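Side-chain contacts in NADPH-ferredoxin reductase FprA (Mycobacterium tuberculosis, PDB 1LQT), which transfers electrons between NADPH and ferredoxin by way of bound FAD, and may supply electrons to P450 systems: residues D161-L166 / Q192-V197; L210-L215 / M267-L272. All blocks are in the same frame, centred on the assembly; numbering follows the deposited sequence.

How the contacts relate
Contact 1 closes first along the chain and contact 2 follows it in series, strand 193-197 being succeeded directly by helix 209-214. Their centres lie about 9 Å apart, on the same side of the chain's centre. Both stand on one parallel sheet, in which strands 193-197 and 265-270 are neighbours, joined by probable hydrogen bonds from Ile196 N to Val268 O and from Val268 N to Val194 O. The packing is continuous too, because Ala163 CB of contact 1 meets Met267 CE of contact 2. Each helix also carries an acid to the bound nicotinamide nucleotide derivative, Asp161 in contact 1 and Glu211 in contact 2, so both contacts involve helices that also line the nucleotide pocket.

Contact 1 of 2, residues D161-L166 / Q192-V197; sequences DVARIL and QEVVIV. With ODP (4-oxo-nicotinamide-adenine dinucleotide phosphate), chain I.
Ala163 and Leu166, on the helix of the Rossmann-type nucleotide-binding domain that leads away from the bound ODP, pack on Val194 and Ile196 of strand 193-197. The methyl of Ala163 touches two side chains of the strand: CB is 3.9 Å from Val194 CG1 and 3.8 Å from Ile196 CD1. Ile196 reaches it with the end of its chain, CG1 lying anti to the carbonyl carbon (chi1 -60°) and CD1 extended beyond it. One turn further along the helix, Leu166 crosses Val194 at about a right angle and lays both CB and CD1 against Val194 CG2, each 4.0 Å away. With Ala163 as the small residue, the two CA atoms of Ala163 and Val194 come within 6.3 Å. Helix 157-167 follows strand 149-153, and its segment 161-166 runs nearly antiparallel (174°) to strand 193-197, as the crossover helix of a beta-alpha-beta unit does; the turn into the helix, with Gly154, Gly156 and Ala159, fits a Rossmann-type GxGxxA pattern, and Asn155 N and Val158 N there bond to ODP. Near the start of the segment Asp161 turns to the ligand, its OD1 3.5 Å from the O99 oxygen of ODP. Arg164 grips that same OD1 end-on with NH1 and NH2, both at 2.9 Å; NH1 takes the anti lone pair while NH2 comes from above the carboxylate plane. The guanidinium, which holds OD1 in its own plane, has a second acidic partner in Asp56 through NE. FAD touches Asp161 as well.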
loop_
_atom_site.group_PDB
_atom_site.type_symbol
_atom_site.label_atom_id
_atom_site.label_comp_id
_atom_site.label_asym_id
_atom_site.label_seq_id
_atom_site.Cartn_x
_atom_site.Cartn_y
_atom_site.Cartn_z
ATOM N N ASP A 161 10.607 -4.791 -2.146
ATOM C CA ASP A 161 10.548 -4.550 -0.711
ATOM C C ASP A 161 10.542 -5.886 0.043
ATOM O O ASP A 161 11.269 -6.071 1.016
ATOM C CB ASP A 161 9.293 -3.777 -0.322
ATOM C CG ASP A 161 9.318 -2.293 -0.633
ATOM O OD1 ASP A 161 10.336 -1.774 -1.093
ATOM O OD2 ASP A 161 8.298 -1.620 -0.361
ATOM N N VAL A 162 9.699 -6.824 -0.392
ATOM C CA VAL A 162 9.609 -8.104 0.288
ATOM C C VAL A 162 10.959 -8.795 0.291
ATOM O O VAL A 162 11.426 -9.294 1.313
ATOM C CB VAL A 162 8.548 -8.973 -0.363
ATOM C CG1 VAL A 162 8.573 -10.384 0.142
ATOM C CG2 VAL A 162 7.150 -8.377 -0.168
ATOM N N ALA A 163 11.604 -8.823 -0.865
ATOM C CA ALA A 163 12.874 -9.517 -0.987
ATOM C C ALA A 163 13.945 -8.844 -0.115
ATOM O O ALA A 163 14.736 -9.511 0.530
ATOM C CB ALA A 163 13.290 -9.544 -2.421
ATOM N N ARG A 164 13.960 -7.515 -0.098
ATOM C CA ARG A 164 14.909 -6.789 0.756
ATOM C C ARG A 164 14.722 -7.118 2.213
ATOM O O ARG A 164 15.687 -7.328 2.936
ATOM C CB ARG A 164 14.795 -5.286 0.622
ATOM C CG ARG A 164 15.311 -4.693 -0.636
ATOM C CD ARG A 164 15.731 -3.179 -0.522
ATOM N NE ARG A 164 14.737 -2.457 0.255
ATOM C CZ ARG A 164 13.495 -2.219 -0.170
ATOM N NH1 ARG A 164 13.149 -2.424 -1.424
ATOM N NH2 ARG A 164 12.636 -1.747 0.713
ATOM N N ILE A 165 13.488 -7.094 2.676
ATOM C CA ILE A 165 13.279 -7.363 4.088
ATOM C C ILE A 165 13.666 -8.783 4.450
ATOM O O ILE A 165 14.240 -9.026 5.511
ATOM C CB ILE A 165 11.841 -6.993 4.487
ATOM C CG1 ILE A 165 11.599 -5.472 4.283
ATOM C CG2 ILE A 165 11.546 -7.459 5.868
ATOM C CD1 ILE A 165 12.552 -4.559 4.932
ATOM N N LEU A 166 13.442 -9.728 3.542
ATOM C CA LEU A 166 13.817 -11.114 3.805
ATOM C C LEU A 166 15.319 -11.357 3.855
ATOM O O LEU A 166 15.759 -12.302 4.499
ATOM C CB LEU A 166 13.190 -12.040 2.753
ATOM C CG LEU A 166 11.668 -12.218 2.841
ATOM C CD1 LEU A 166 11.193 -12.957 1.589
ATOM C CD2 LEU A 166 11.258 -12.975 4.095
ATOM N N GLN A 192 18.216 -18.075 2.720
ATOM C CA GLN A 192 19.492 -17.907 2.028
ATOM C C GLN A 192 19.307 -17.422 0.601
ATOM O O GLN A 192 20.232 -16.923 0.021
ATOM C CB GLN A 192 20.258 -19.235 2.017
ATOM C CG GLN A 192 20.597 -19.763 3.417
ATOM C CD GLN A 192 21.605 -18.919 4.155
ATOM O OE1 GLN A 192 22.332 -18.099 3.562
ATOM N NE2 GLN A 192 21.666 -19.115 5.467
ATOM N N GLU A 193 18.117 -17.612 0.040
ATOM C CA GLU A 193 17.849 -17.227 -1.337
ATOM C C GLU A 193 16.395 -16.811 -1.472
ATOM O O GLU A 193 15.508 -17.507 -0.976
ATOM C CB GLU A 193 18.099 -18.393 -2.303
ATOM C CG GLU A 193 17.850 -18.076 -3.758
ATOM C CD GLU A 193 18.297 -19.191 -4.688
ATOM O OE1 GLU A 193 19.490 -19.259 -4.971
ATOM O OE2 GLU A 193 17.459 -20.002 -5.109
ATOM N N VAL A 194 16.179 -15.686 -2.135
ATOM C CA VAL A 194 14.856 -15.283 -2.573
ATOM C C VAL A 194 14.871 -15.278 -4.092
ATOM O O VAL A 194 15.733 -14.666 -4.691
ATOM C CB VAL A 194 14.478 -13.870 -2.076
ATOM C CG1 VAL A 194 13.137 -13.446 -2.636
ATOM C CG2 VAL A 194 14.436 -13.820 -0.560
ATOM N N VAL A 195 13.910 -15.962 -4.673
ATOM C CA VAL A 195 13.745 -15.975 -6.121
ATOM C C VAL A 195 12.529 -15.120 -6.458
ATOM O O VAL A 195 11.428 -15.382 -6.003
ATOM C CB VAL A 195 13.549 -17.383 -6.685
ATOM C CG1 VAL A 195 13.541 -17.328 -8.187
ATOM C CG2 VAL A 195 14.666 -18.305 -6.186
ATOM N N ILE A 196 12.752 -14.042 -7.198
ATOM C CA ILE A 196 11.709 -13.113 -7.663
ATOM C C ILE A 196 11.323 -13.556 -9.057
ATOM O O ILE A 196 12.143 -13.579 -9.969
ATOM C CB ILE A 196 12.226 -11.689 -7.678
ATOM C CG1 ILE A 196 12.657 -11.269 -6.286
ATOM C CG2 ILE A 196 11.152 -10.747 -8.227
ATOM C CD1 ILE A 196 13.320 -9.946 -6.219
ATOM N N VAL A 197 10.051 -13.890 -9.215
ATOM C CA VAL A 197 9.546 -14.568 -10.408
ATOM C C VAL A 197 8.544 -13.663 -11.130
ATOM O O VAL A 197 7.449 -13.401 -10.617
ATOM C CB VAL A 197 8.871 -15.892 -10.003
ATOM C CG1 VAL A 197 8.419 -16.661 -11.218
ATOM C CG2 VAL A 197 9.810 -16.743 -9.168
HETATM O O1X ODP I . 2.672 -8.832 -16.150
HETATM P P2B ODP I . 2.313 -7.728 -15.204
HETATM O O2X ODP I . 2.954 -6.396 -15.533
HETATM O O3X ODP I . 0.814 -7.586 -14.994
HETATM O O2B ODP I . 2.955 -8.229 -13.811
HETATM C C2B ODP I . 2.553 -7.706 -12.549
HETATM C C3B ODP I . 3.539 -6.762 -11.900
HETATM O O3B ODP I . 4.867 -7.218 -12.113
HETATM C C1B ODP I . 2.497 -8.812 -11.559
HETATM N N9A ODP I . 1.403 -9.744 -11.674
HETATM C C8A ODP I . 0.055 -9.487 -11.635
HETATM N N7A ODP I . -0.660 -10.594 -11.706
HETATM C C5A ODP I . 0.242 -11.629 -11.790
HETATM C C4A ODP I . 1.531 -11.092 -11.780
HETATM N N3A ODP I . 2.678 -11.814 -11.831
HETATM C C2A ODP I . 2.482 -13.142 -11.916
HETATM N N1A ODP I . 1.265 -13.753 -11.920
HETATM C C6A ODP I . 0.127 -12.999 -11.856
HETATM N N6A ODP I . -1.040 -13.654 -11.796
HETATM O O4B ODP I . 2.406 -8.132 -10.320
HETATM C C4B ODP I . 3.199 -6.941 -10.420
HETATM C C5B ODP I . 2.430 -5.789 -9.842
HETATM O O5B ODP I . 3.296 -4.679 -9.787
HETATM P PA ODP I . 2.698 -3.237 -9.456
HETATM O O1A ODP I . 3.788 -2.271 -9.567
HETATM O O2A ODP I . 1.463 -2.983 -10.227
HETATM O O3 ODP I . 2.203 -3.417 -7.949
HETATM P PN ODP I . 2.982 -3.392 -6.519
HETATM O O1N ODP I . 4.324 -4.004 -6.632
HETATM O O2N ODP I . 1.982 -3.939 -5.579
HETATM O O5D ODP I . 3.213 -1.853 -6.268
HETATM C C5D ODP I . 2.056 -0.995 -6.092
HETATM C C4D ODP I . 2.480 0.436 -6.346
HETATM O O4D ODP I . 3.239 0.969 -5.267
HETATM C C1D ODP I . 4.470 1.491 -5.771
HETATM C C2D ODP I . 4.682 0.797 -7.050
HETATM O O2D ODP I . 5.676 1.320 -7.854
HETATM C C3D ODP I . 3.324 0.586 -7.606
HETATM O O3D ODP I . 2.954 1.747 -8.320
HETATM N N1N ODP I . 5.489 1.514 -4.782
HETATM C C2N ODP I . 6.545 2.437 -4.959
HETATM C C3N ODP I . 7.702 2.224 -4.287
HETATM C C7N ODP I . 8.786 3.267 -4.593
HETATM N N7N ODP I . 9.927 3.089 -3.978
HETATM O O7N ODP I . 8.511 4.177 -5.406
HETATM C C4N ODP I . 7.937 1.122 -3.451
HETATM O O99 ODP I . 9.042 0.888 -2.874
HETATM C C5N ODP I . 6.830 0.167 -3.305
HETATM C C6N ODP I . 5.620 0.380 -4.001
#

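Contact 2 of 2, residues L210-L215 / M267-L272. With ODP (4-oxo-nicotinamide-adenine dinucleotide phosphate), chain I.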
loop_
_atom_site.group_PDB
_atom_site.type_symbol
_atom_site.label_atom_id
_atom_site.label_comp_id
_atom_site.label_asym_id
_atom_site.label_seq_id
_atom_site.Cartn_x
_atom_site.Cartn_y
_atom_site.Cartn_z
ATOM N N LEU A 210 15.710 3.488 -9.066
ATOM C CA LEU A 210 16.401 3.645 -7.800
ATOM C C LEU A 210 16.259 2.406 -6.942
ATOM O O LEU A 210 17.206 1.933 -6.315
ATOM C CB LEU A 210 15.897 4.885 -7.080
ATOM C CG LEU A 210 16.470 5.073 -5.679
ATOM C CD1 LEU A 210 17.955 5.308 -5.699
ATOM C CD2 LEU A 210 15.758 6.243 -5.027
ATOM N N GLU A 211 15.065 1.839 -6.954
ATOM C CA GLU A 211 14.778 0.667 -6.169
ATOM C C GLU A 211 15.595 -0.530 -6.649
ATOM O O GLU A 211 16.057 -1.337 -5.855
ATOM C CB GLU A 211 13.279 0.417 -6.192
ATOM C CG GLU A 211 12.532 1.541 -5.452
ATOM C CD GLU A 211 12.501 2.945 -6.125
ATOM O OE1 GLU A 211 12.615 3.069 -7.397
ATOM O OE2 GLU A 211 12.370 3.981 -5.369
ATOM N N LEU A 212 15.783 -0.663 -7.960
ATOM C CA LEU A 212 16.681 -1.702 -8.457
ATOM C C LEU A 212 18.129 -1.424 -8.072
ATOM O O LEU A 212 18.854 -2.342 -7.711
ATOM C CB LEU A 212 16.564 -1.819 -9.966
ATOM C CG LEU A 212 15.299 -2.484 -10.511
ATOM C CD1 LEU A 212 15.270 -2.347 -12.021
ATOM C CD2 LEU A 212 15.268 -3.949 -10.067
ATOM N N ARG A 213 18.548 -0.174 -8.135
ATOM C CA ARG A 213 19.929 0.186 -7.795
ATOM C C ARG A 213 20.265 -0.103 -6.351
ATOM O O ARG A 213 21.387 -0.523 -6.048
ATOM C CB ARG A 213 20.202 1.650 -8.095
ATOM C CG ARG A 213 20.283 2.029 -9.535
ATOM C CD ARG A 213 20.759 3.492 -9.724
ATOM N NE ARG A 213 20.574 3.959 -11.084
ATOM C CZ ARG A 213 21.403 3.725 -12.067
ATOM N NH1 ARG A 213 22.508 3.009 -11.855
ATOM N NH2 ARG A 213 21.120 4.204 -13.275
ATOM N N GLU A 214 19.301 0.161 -5.476
ATOM C CA GLU A 214 19.499 -0.020 -4.033
ATOM C C GLU A 214 19.869 -1.425 -3.630
ATOM O O GLU A 214 20.479 -1.621 -2.589
ATOM C CB GLU A 214 18.206 0.284 -3.237
ATOM C CG GLU A 214 17.702 1.672 -3.269
ATOM C CD GLU A 214 16.427 1.835 -2.470
ATOM O OE1 GLU A 214 15.636 0.840 -2.200
ATOM O OE2 GLU A 214 16.189 3.001 -2.161
ATOM N N LEU A 215 19.511 -2.409 -4.451
ATOM C CA LEU A 215 19.793 -3.788 -4.122
ATOM C C LEU A 215 21.305 -4.034 -4.001
ATOM O O LEU A 215 21.712 -4.941 -3.275
ATOM C CB LEU A 215 19.181 -4.716 -5.169
ATOM C CG LEU A 215 17.674 -4.524 -5.427
ATOM C CD1 LEU A 215 17.218 -5.390 -6.553
ATOM C CD2 LEU A 215 16.868 -4.765 -4.167
ATOM N N MET A 267 19.615 -12.945 -4.089
ATOM C CA MET A 267 18.363 -12.433 -4.602
ATOM C C MET A 267 18.386 -12.697 -6.093
ATOM O O MET A 267 19.112 -12.036 -6.815
ATOM C CB MET A 267 18.223 -10.948 -4.314
ATOM C CG MET A 267 16.849 -10.431 -4.661
ATOM S SD MET A 267 16.680 -8.648 -4.433
ATOM C CE MET A 267 16.868 -8.490 -2.661
ATOM N N VAL A 268 17.601 -13.672 -6.538
ATOM C CA VAL A 268 17.635 -14.161 -7.913
ATOM C C VAL A 268 16.426 -13.644 -8.679
ATOM O O VAL A 268 15.299 -13.732 -8.188
ATOM C CB VAL A 268 17.579 -15.715 -7.918
ATOM C CG1 VAL A 268 17.589 -16.254 -9.329
ATOM C CG2 VAL A 268 18.701 -16.322 -7.108
ATOM N N PHE A 269 16.650 -13.120 -9.879
ATOM C CA PHE A 269 15.556 -12.686 -10.751
ATOM C C PHE A 269 15.358 -13.697 -11.869
ATOM O O PHE A 269 16.263 -13.978 -12.628
ATOM C CB PHE A 269 15.843 -11.327 -11.379
ATOM C CG PHE A 269 15.767 -10.169 -10.401
ATOM C CD1 PHE A 269 16.808 -9.902 -9.551
ATOM C CD2 PHE A 269 14.654 -9.376 -10.344
ATOM C CE1 PHE A 269 16.748 -8.851 -8.659
ATOM C CE2 PHE A 269 14.577 -8.326 -9.463
ATOM C CZ PHE A 269 15.614 -8.067 -8.612
ATOM N N ARG A 270 14.123 -14.191 -11.962
ATOM C CA ARG A 270 13.678 -15.072 -13.047
ATOM C C ARG A 270 12.516 -14.385 -13.756
ATOM O O ARG A 270 11.561 -13.992 -13.115
ATOM C CB ARG A 270 13.189 -16.390 -12.470
ATOM C CG ARG A 270 14.292 -17.300 -11.975
ATOM C CD ARG A 270 14.986 -18.090 -13.048
ATOM N NE ARG A 270 14.086 -18.932 -13.826
ATOM C CZ ARG A 270 13.637 -20.148 -13.496
ATOM N NH1 ARG A 270 14.001 -20.771 -12.392
ATOM N NH2 ARG A 270 12.849 -20.782 -14.332
ATOM N N PHE A 271 12.627 -14.196 -15.052
ATOM C CA PHE A 271 11.586 -13.610 -15.855
ATOM C C PHE A 271 10.936 -14.702 -16.703
ATOM O O PHE A 271 11.360 -15.846 -16.726
ATOM C CB PHE A 271 12.121 -12.479 -16.718
ATOM C CG PHE A 271 12.723 -11.358 -15.920
ATOM C CD1 PHE A 271 11.942 -10.303 -15.470
ATOM C CD2 PHE A 271 14.053 -11.361 -15.583
ATOM C CE1 PHE A 271 12.490 -9.277 -14.745
ATOM C CE2 PHE A 271 14.600 -10.334 -14.853
ATOM C CZ PHE A 271 13.817 -9.279 -14.431
ATOM N N LEU A 272 9.844 -14.331 -17.371
ATOM C CA LEU A 272 9.102 -15.212 -18.266
ATOM C C LEU A 272 8.761 -16.542 -17.575
ATOM O O LEU A 272 8.844 -17.624 -18.152
ATOM C CB LEU A 272 9.847 -15.442 -19.567
ATOM C CG LEU A 272 10.036 -14.187 -20.385
ATOM C CD1 LEU A 272 10.901 -14.412 -21.598
ATOM C CD2 LEU A 272 8.705 -13.599 -20.817
HETATM O O1X ODP I . 2.672 -8.832 -16.150
HETATM P P2B ODP I . 2.313 -7.728 -15.204
HETATM O O2X ODP I . 2.954 -6.396 -15.533
HETATM O O3X ODP I . 0.814 -7.586 -14.994
HETATM O O2B ODP I . 2.955 -8.229 -13.811
HETATM C C2B ODP I . 2.553 -7.706 -12.549
HETATM C C3B ODP I . 3.539 -6.762 -11.900
HETATM O O3B ODP I . 4.867 -7.218 -12.113
HETATM C C1B ODP I . 2.497 -8.812 -11.559
HETATM N N9A ODP I . 1.403 -9.744 -11.674
HETATM C C8A ODP I . 0.055 -9.487 -11.635
HETATM N N7A ODP I . -0.660 -10.594 -11.706
HETATM C C5A ODP I . 0.242 -11.629 -11.790
HETATM C C4A ODP I . 1.531 -11.092 -11.780
HETATM N N3A ODP I . 2.678 -11.814 -11.831
HETATM C C2A ODP I . 2.482 -13.142 -11.916
HETATM N N1A ODP I . 1.265 -13.753 -11.920
HETATM C C6A ODP I . 0.127 -12.999 -11.856
HETATM N N6A ODP I . -1.040 -13.654 -11.796
HETATM O O4B ODP I . 2.406 -8.132 -10.320
HETATM C C4B ODP I . 3.199 -6.941 -10.420
HETATM C C5B ODP I . 2.430 -5.789 -9.842
HETATM O O5B ODP I . 3.296 -4.679 -9.787
HETATM P PA ODP I . 2.698 -3.237 -9.456
HETATM O O1A ODP I . 3.788 -2.271 -9.567
HETATM O O2A ODP I . 1.463 -2.983 -10.227
HETATM O O3 ODP I . 2.203 -3.417 -7.949
HETATM P PN ODP I . 2.982 -3.392 -6.519
HETATM O O1N ODP I . 4.324 -4.004 -6.632
HETATM O O2N ODP I . 1.982 -3.939 -5.579
HETATM O O5D ODP I . 3.213 -1.853 -6.268
HETATM C C5D ODP I . 2.056 -0.995 -6.092
HETATM C C4D ODP I . 2.480 0.436 -6.346
HETATM O O4D ODP I . 3.239 0.969 -5.267
HETATM C C1D ODP I . 4.470 1.491 -5.771
HETATM C C2D ODP I . 4.682 0.797 -7.050
HETATM O O2D ODP I . 5.676 1.320 -7.854
HETATM C C3D ODP I . 3.324 0.586 -7.606
HETATM O O3D ODP I . 2.954 1.747 -8.320
HETATM N N1N ODP I . 5.489 1.514 -4.782
HETATM C C2N ODP I . 6.545 2.437 -4.959
HETATM C C3N ODP I . 7.702 2.224 -4.287
HETATM C C7N ODP I . 8.786 3.267 -4.593
HETATM N N7N ODP I . 9.927 3.089 -3.978
HETATM O O7N ODP I . 8.511 4.177 -5.406
HETATM C C4N ODP I . 7.937 1.122 -3.451
HETATM O O99 ODP I . 9.042 0.888 -2.874
HETATM C C5N ODP I . 6.830 0.167 -3.305
HETATM C C6N ODP I . 5.620 0.380 -4.001
#
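Leu215 holds CG anti to its carbonyl carbon, and Met267 starts anti to the backbone N (chi1 -172°), runs on extended and bends only at chi3 (-65°), which brings the sulfur to the forked end of the leucine. Met267 SD lies 3.9 Å from both CD1 and CD2 of Leu215, and the two side chains cross at about a right angle; CE adds a contact to CD2. Phe269 approaches Leu215 from the opposite direction, end first: Leu215 CD1 meets the ring at its edge, near the ring plane, 3.7 Å from CZ. Leu212, one turn earlier, brings CD2 to 4.4 Å from the same CZ, obliquely to the ring. All four side chains are buried. Here segment 210-215 packs against strand 265-270 of the parallel Rossmann-type sheet by side-chain ends, the nearest CA atoms, those of Leu215 and Met267, staying 8.8 Å apart. Helix 157-167 flanks the same strand residues, Leu167 touching Met267 and Leu160 touching Phe269, while Tyr255 of helix 243-256 packs on Leu215. Glu211 belongs to the nucleotide site: its chain bends at chi2, and OE2 accepts a hydrogen bond from the carboxamide N7N of ODP at 2.9 Å, with an N-H...O angle of 141°. A hydrogen bond between OE1 and Thr208 OG1 ties down the other carboxylate oxygen.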